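Local atomic coordinates of glutathione S-transferase-1 (Necator americanus, PDB entry 4OFM), a protein that binds glutathione and probably conjugates it to electrophilic compounds, as glutathione S-transferases do. Residues Lys5-Ala10 against Glu30-Asp35. Numbering follows the deposited sequence.
Sequences KLTYFA and EDVRLD. With GSH (glutathione), chain F.
Leu-6 and Tyr-8 join strand 4-9 to the parallel strand 30-34 through four backbone hydrogen bonds. Leu-6 N donates to Glu-30 O, and Leu-6 O receives Val-32 N at 2.8 Å. Tyr-8 N then donates to Val-32 O, and Tyr-8 O takes Leu-34 N at 3.0 Å. On one face Lys-5, Glu-30, Thr-7 and Val-32 come together. Lys-5 runs out fully extended alongside Glu-30, with CG anti to the backbone N (chi1 175°). Lys-5 CB lies 4.0 Å from Glu-30 OE1. Lys-5 CG lies near both Glu-30 OE1 and Val-32 CG2. Lys-5 CD comes closest to Glu-30 OE1, at 3.4 Å. Lys-5 CE still lies 3.9 Å from Val-32 CG2. At the tip, Lys-5 NZ stays 4.8 Å from Glu-30 OE1, too far for a salt bridge, though the opposite charges probably attract. Further along, Thr-7 CG2 meets Leu-34 CD2 across the strands. The other face carries Leu-6, Tyr-8, Asp-31 and Arg-33. Arg-33 grips Asp-31 OD2 side-on with NE and NH2, the NH2 bond using the syn lone pair and the NE bond coming from above the carboxylate plane. Asp-31 OD1 forms a salt bridge with Arg-19 NE of helix 16-24, so the carboxylate pairs with two arginines and probably offsets their close like charges. Tyr-8 OH is bonded to Ala-14 N. Near the glutathione end, the Phe-9 ring turns its edge to Leu-34 O, which lies 3.5 Å from Phe-9 CD1. At the opposite side of the ring, Phe-9 CE2 touches glutathione CB2. Asp-35 caps the following helix through a bond from Gln-38 N to OD2. With helix 16-24 between them, the two strands form the beta-alpha-beta unit of the thioredoxin-like N-terminal domain, whose Phe-9 end borders the glutathione site.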
loop_
_atom_site.group_PDB
_atom_site.type_symbol
_atom_site.label_atom_id
_atom_site.label_comp_id
_atom_site.label_asym_id
_atom_site.label_seq_id
_atom_site.Cartn_x
_atom_site.Cartn_y
_atom_site.Cartn_z
ATOM N N LYS B 5 0.908 -21.665 -1.462
ATOM C CA LYS B 5 2.354 -21.693 -1.464
ATOM C C LYS B 5 2.909 -20.284 -1.278
ATOM O O LYS B 5 2.813 -19.446 -2.173
ATOM C CB LYS B 5 2.850 -22.307 -2.754
ATOM C CG LYS B 5 4.350 -22.287 -2.937
ATOM C CD LYS B 5 4.658 -22.942 -4.261
ATOM C CE LYS B 5 6.090 -22.722 -4.723
ATOM N NZ LYS B 5 6.318 -23.160 -6.134
ATOM N N LEU B 6 3.434 -20.009 -0.097
ATOM C CA LEU B 6 4.100 -18.750 0.137
ATOM C C LEU B 6 5.560 -18.886 -0.230
ATOM O O LEU B 6 6.245 -19.729 0.315
ATOM C CB LEU B 6 3.980 -18.343 1.589
ATOM C CG LEU B 6 4.559 -16.972 1.919
ATOM C CD1 LEU B 6 3.762 -15.889 1.231
ATOM C CD2 LEU B 6 4.568 -16.737 3.419
ATOM N N THR B 7 6.028 -18.041 -1.144
ATOM C CA THR B 7 7.416 -18.026 -1.537
ATOM C C THR B 7 8.044 -16.723 -1.102
ATOM O O THR B 7 7.517 -15.654 -1.378
ATOM C CB THR B 7 7.566 -18.145 -3.054
ATOM O OG1 THR B 7 6.970 -19.386 -3.497
ATOM C CG2 THR B 7 9.042 -18.120 -3.430
ATOM N N TYR B 8 9.151 -16.817 -0.381
ATOM C CA TYR B 8 9.800 -15.634 0.207
ATOM C C TYR B 8 11.202 -16.033 0.660
ATOM O O TYR B 8 11.600 -17.174 0.485
ATOM C CB TYR B 8 8.971 -15.069 1.376
ATOM C CG TYR B 8 9.390 -13.687 1.818
ATOM C CD1 TYR B 8 9.563 -12.655 0.888
ATOM C CD2 TYR B 8 9.633 -13.409 3.152
ATOM C CE1 TYR B 8 10.008 -11.394 1.265
ATOM C CE2 TYR B 8 10.056 -12.144 3.543
ATOM C CZ TYR B 8 10.243 -11.139 2.587
ATOM O OH TYR B 8 10.640 -9.889 2.978
ATOM N N PHE B 9 11.971 -15.084 1.169
ATOM C CA PHE B 9 13.317 -15.373 1.701
ATOM C C PHE B 9 13.247 -16.060 3.061
ATOM O O PHE B 9 12.170 -16.165 3.665
ATOM C CB PHE B 9 14.148 -14.091 1.757
ATOM C CG PHE B 9 14.442 -13.513 0.399
ATOM C CD1 PHE B 9 15.068 -14.285 -0.580
ATOM C CD2 PHE B 9 14.121 -12.210 0.079
ATOM C CE1 PHE B 9 15.387 -13.747 -1.842
ATOM C CE2 PHE B 9 14.427 -11.680 -1.183
ATOM C CZ PHE B 9 15.066 -12.443 -2.139
ATOM N N ALA B 10 14.392 -16.554 3.521
ATOM C CA ALA B 10 14.485 -17.209 4.824
ATOM C C ALA B 10 14.517 -16.170 5.926
ATOM O O ALA B 10 15.503 -16.037 6.624
ATOM C CB ALA B 10 15.703 -18.105 4.891
ATOM N N GLU B 30 2.306 -24.621 1.904
ATOM C CA GLU B 30 3.719 -24.787 1.595
ATOM C C GLU B 30 4.499 -23.474 1.770
ATOM O O GLU B 30 4.130 -22.443 1.227
ATOM C CB GLU B 30 3.886 -25.246 0.161
ATOM C CG GLU B 30 5.338 -25.536 -0.170
ATOM C CD GLU B 30 5.564 -26.134 -1.518
ATOM O OE1 GLU B 30 4.779 -25.841 -2.435
ATOM O OE2 GLU B 30 6.556 -26.879 -1.650
ATOM N N ASP B 31 5.557 -23.533 2.569
ATOM C CA ASP B 31 6.272 -22.349 3.043
ATOM C C ASP B 31 7.698 -22.339 2.509
ATOM O O ASP B 31 8.609 -22.890 3.134
ATOM C CB ASP B 31 6.281 -22.332 4.582
ATOM C CG ASP B 31 6.877 -21.056 5.145
ATOM O OD1 ASP B 31 6.734 -19.993 4.480
ATOM O OD2 ASP B 31 7.472 -21.128 6.239
ATOM N N VAL B 32 7.873 -21.742 1.340
ATOM C CA VAL B 32 9.110 -21.878 0.579
ATOM C C VAL B 32 10.059 -20.721 0.903
ATOM O O VAL B 32 9.729 -19.558 0.674
ATOM C CB VAL B 32 8.836 -21.901 -0.932
ATOM C CG1 VAL B 32 10.121 -22.112 -1.703
ATOM C CG2 VAL B 32 7.825 -22.988 -1.279
ATOM N N ARG B 33 11.242 -21.057 1.416
ATOM C CA ARG B 33 12.251 -20.074 1.742
ATOM C C ARG B 33 13.455 -20.237 0.842
ATOM O O ARG B 33 14.023 -21.326 0.742
ATOM C CB ARG B 33 12.644 -20.220 3.185
ATOM C CG ARG B 33 11.450 -20.088 4.082
ATOM C CD ARG B 33 11.766 -20.389 5.514
ATOM N NE ARG B 33 10.545 -20.173 6.268
ATOM C CZ ARG B 33 10.398 -19.344 7.293
ATOM N NH1 ARG B 33 11.417 -18.634 7.758
ATOM N NH2 ARG B 33 9.203 -19.248 7.883
ATOM N N LEU B 34 13.812 -19.163 0.144
ATOM C CA LEU B 34 14.852 -19.205 -0.883
ATOM C C LEU B 34 16.101 -18.478 -0.451
ATOM O O LEU B 34 16.042 -17.493 0.283
ATOM C CB LEU B 34 14.368 -18.542 -2.184
ATOM C CG LEU B 34 13.550 -19.246 -3.245
ATOM C CD1 LEU B 34 12.637 -20.211 -2.561
ATOM C CD2 LEU B 34 12.777 -18.287 -4.147
ATOM N N ASP B 35 17.228 -18.941 -0.978
ATOM C CA ASP B 35 18.488 -18.181 -0.900
ATOM C C ASP B 35 18.589 -17.269 -2.118
ATOM O O ASP B 35 17.789 -17.377 -3.046
ATOM C CB ASP B 35 19.707 -19.102 -0.859
ATOM C CG ASP B 35 19.782 -20.015 -2.079
ATOM O OD1 ASP B 35 18.980 -20.960 -2.157
ATOM O OD2 ASP B 35 20.623 -19.806 -2.963
HETATM N N1 GSH F . 6.315 -4.021 -1.990
HETATM C CA1 GSH F . 7.062 -5.278 -2.048
HETATM C C1 GSH F . 6.355 -6.397 -1.301
HETATM O O11 GSH F . 6.473 -7.555 -1.773
HETATM O O12 GSH F . 5.683 -6.155 -0.259
HETATM C CB1 GSH F . 8.489 -5.062 -1.519
HETATM C CG1 GSH F . 9.156 -6.396 -1.175
HETATM C CD1 GSH F . 10.629 -6.412 -1.551
HETATM O OE1 GSH F . 11.148 -5.396 -1.965
HETATM N N2 GSH F . 11.274 -7.587 -1.432
HETATM C CA2 GSH F . 12.639 -7.809 -1.887
HETATM C C2 GSH F . 12.677 -8.680 -3.125
HETATM O O2 GSH F . 11.759 -9.420 -3.407
HETATM C CB2 GSH F . 13.509 -8.485 -0.826
HETATM S SG2 GSH F . 14.249 -7.346 0.360
HETATM N N3 GSH F . 13.760 -8.622 -3.897
HETATM C CA3 GSH F . 14.876 -7.730 -3.617
HETATM C C3 GSH F . 15.489 -7.312 -4.925
HETATM O O31 GSH F . 15.991 -8.216 -5.631
HETATM O O32 GSH F . 15.446 -6.108 -5.256
#